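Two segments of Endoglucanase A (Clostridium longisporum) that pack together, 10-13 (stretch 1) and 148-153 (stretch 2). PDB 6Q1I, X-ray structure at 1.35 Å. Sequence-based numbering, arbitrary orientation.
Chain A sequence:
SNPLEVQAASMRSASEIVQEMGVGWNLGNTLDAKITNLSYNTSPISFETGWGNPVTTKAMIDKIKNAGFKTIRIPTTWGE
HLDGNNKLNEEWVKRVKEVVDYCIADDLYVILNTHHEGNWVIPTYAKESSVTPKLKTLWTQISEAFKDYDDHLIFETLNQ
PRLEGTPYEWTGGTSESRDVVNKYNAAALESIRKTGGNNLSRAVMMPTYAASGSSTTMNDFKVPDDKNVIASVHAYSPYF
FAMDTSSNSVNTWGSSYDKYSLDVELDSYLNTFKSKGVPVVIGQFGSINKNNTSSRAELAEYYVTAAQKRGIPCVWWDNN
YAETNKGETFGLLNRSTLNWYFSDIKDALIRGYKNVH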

# COMPACT_ATOMS: atom_id res chain seq x y z
N SER A 10 16.77 15.56 11.31
CA SER A 10 15.75 15.03 12.21
C SER A 10 14.58 14.44 11.44
O SER A 10 14.34 14.79 10.29
CB SER A 10 15.25 16.15 13.12
OG SER A 10 16.26 16.51 14.04
N MET A 11 13.86 13.53 12.07
CA MET A 11 12.71 12.88 11.45
C MET A 11 11.45 13.34 12.16
O MET A 11 11.39 13.33 13.39
CB MET A 11 12.83 11.35 11.56
CG MET A 11 14.19 10.79 11.12
SD MET A 11 14.45 10.86 9.35
CE MET A 11 13.49 9.45 8.82
N ARG A 12 10.45 13.75 11.38
CA ARG A 12 9.15 14.09 11.95
C ARG A 12 8.51 12.86 12.57
O ARG A 12 8.77 11.72 12.17
CB ARG A 12 8.22 14.65 10.87
CG ARG A 12 8.43 16.12 10.54
CD ARG A 12 7.65 16.52 9.32
NE ARG A 12 8.19 15.90 8.12
CZ ARG A 12 7.71 16.06 6.89
NH1 ARG A 12 6.64 16.82 6.69
NH2 ARG A 12 8.29 15.45 5.87
N SER A 13 7.65 13.08 13.56
CA SER A 13 6.87 11.98 14.10
C SER A 13 5.93 11.43 13.04
O SER A 13 5.53 12.11 12.10
CB SER A 13 6.04 12.46 15.28
OG SER A 13 5.00 13.29 14.83
N ASP A 148 19.88 6.28 4.91
CA ASP A 148 20.21 7.71 4.91
C ASP A 148 19.12 8.59 4.30
O ASP A 148 19.29 9.81 4.25
CB ASP A 148 21.54 7.94 4.21
CG ASP A 148 22.70 7.32 4.95
OD1 ASP A 148 22.63 7.25 6.20
OD2 ASP A 148 23.66 6.88 4.30
N TYR A 149 18.02 8.00 3.85
CA TYR A 149 16.92 8.78 3.31
C TYR A 149 16.21 9.55 4.42
O TYR A 149 16.09 9.09 5.56
CB TYR A 149 15.95 7.85 2.57
CG TYR A 149 16.49 7.47 1.21
CD1 TYR A 149 17.61 6.66 1.09
CD2 TYR A 149 15.92 7.96 0.05
CE1 TYR A 149 18.14 6.35 -0.15
CE2 TYR A 149 16.44 7.65 -1.20
CZ TYR A 149 17.55 6.84 -1.29
OH TYR A 149 18.10 6.54 -2.51
N ASP A 150 15.72 10.74 4.06
CA ASP A 150 15.01 11.61 5.00
C ASP A 150 13.60 11.07 5.25
O ASP A 150 13.21 10.00 4.78
CB ASP A 150 15.07 13.06 4.53
CG ASP A 150 14.20 13.36 3.31
OD1 ASP A 150 13.25 12.62 3.01
OD2 ASP A 150 14.48 14.40 2.67
N ASP A 151 12.82 11.83 6.03
CA ASP A 151 11.54 11.34 6.52
C ASP A 151 10.43 11.34 5.48
O ASP A 151 9.31 10.93 5.81
CB ASP A 151 11.10 12.06 7.80
CG ASP A 151 10.71 13.52 7.58
OD1 ASP A 151 10.69 14.02 6.43
OD2 ASP A 151 10.40 14.16 8.60
N HIS A 152 10.71 11.72 4.24
CA HIS A 152 9.72 11.49 3.20
C HIS A 152 9.62 10.02 2.82
O HIS A 152 8.61 9.63 2.22
CB HIS A 152 10.01 12.32 1.97
CG HIS A 152 9.60 13.75 2.12
ND1 HIS A 152 10.30 14.65 2.90
CD2 HIS A 152 8.54 14.43 1.62
CE1 HIS A 152 9.69 15.82 2.86
NE2 HIS A 152 8.62 15.71 2.09
N LEU A 153 10.61 9.21 3.17
CA LEU A 153 10.55 7.77 2.93
C LEU A 153 9.99 7.07 4.17
O LEU A 153 10.56 7.17 5.27
CB LEU A 153 11.93 7.21 2.56
CG LEU A 153 11.95 5.71 2.27
CD1 LEU A 153 11.06 5.36 1.08
CD2 LEU A 153 13.37 5.25 2.03
O HOH W 1 14.04 14.07 7.53

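A single carboxylate, that of Asp151, takes three hydrogen bonds from one residue of the other stretch, so that Arg12 grips it with backbone and side chain at once. The backbone amide of Arg12 donates to Asp151 (N to OD2, 2.8 Å), and the guanidinium adds two bonds in the same direction: Arg12 NE to Asp151 OD2 at 2.9 Å and Arg12 NH2 to Asp151 OD1 at 2.8 Å. The N-H...O angles lie between 165° and 174°, so all three bonds are close to linear. NE and NH2 present two parallel N-H groups along one edge of the guanidinium, spaced to match the two oxygens of a carboxylate, and OD1 sits at that edge near the guanidinium plane. The result is a two-pronged salt bridge in which opposite charges and hydrogen-bond geometry reinforce each other, while OD2 also serves the main chain.

Neither contact region is built on strand pairing. The two segments, at least 138 residues apart in sequence wherever they touch, approach most closely along their backbones at Met11 and Asp151, whose CA atoms are 5.3 Å apart. No direct hydrogen bond joins backbone to backbone across the contact; a water does that work instead, donating to Ser10 O at 2.9 Å and accepting from Asp151 N at 3.0 Å. It thereby satisfies a carbonyl and an amide that have no direct partner in the facing stretch.

Asp151 is well placed for its role. It occupies the second position of a type I beta turn running from Asp150 to Leu153, closed by the bond from Leu153 N to Asp150 O at 3.2 Å. The side chain of Asp150 braces the same turn, with OD1 accepting from His152 N at 3.0 Å. Within this frame the CA-to-CB bond of Asp151 points toward stretch 1, and chi1 near 70° (p) carries the buried residue's carboxylate to Arg12.

Arg12 starts out sideways, but its chain bends at chi3 (-69°, m) and its end comes nearer to stretch 2. There NH2 also lies over one face of the His152 ring, 3.3 Å from His152 CE1. His152 directs its CA-to-CB bond away, yet the end of its side chain comes nearer, so that the ring meets NH2 in a close contact beside the salt bridge.

Met11 supplies the apolar part of the interface. Its three chi angles are all m, a folded conformation that brings the terminal methyl onto the turn: Met11 CE is 3.6 Å from Asp151 CA and 3.7 Å from Asp151 CB, and 3.9 Å from Asp150 C. These are van der Waals contacts with the carbon framework of the turn, leaving the Asp151 carboxylate to Arg12. Beyond this cluster the contact fades: the CA-to-CB bonds of Ser10 and Ser13 point away from stretch 2, and the Ser13 side chain caps a helix that begins just after stretch 1. The whole contact buries 272 Å², most of it at Met11, Arg12 and Asp151.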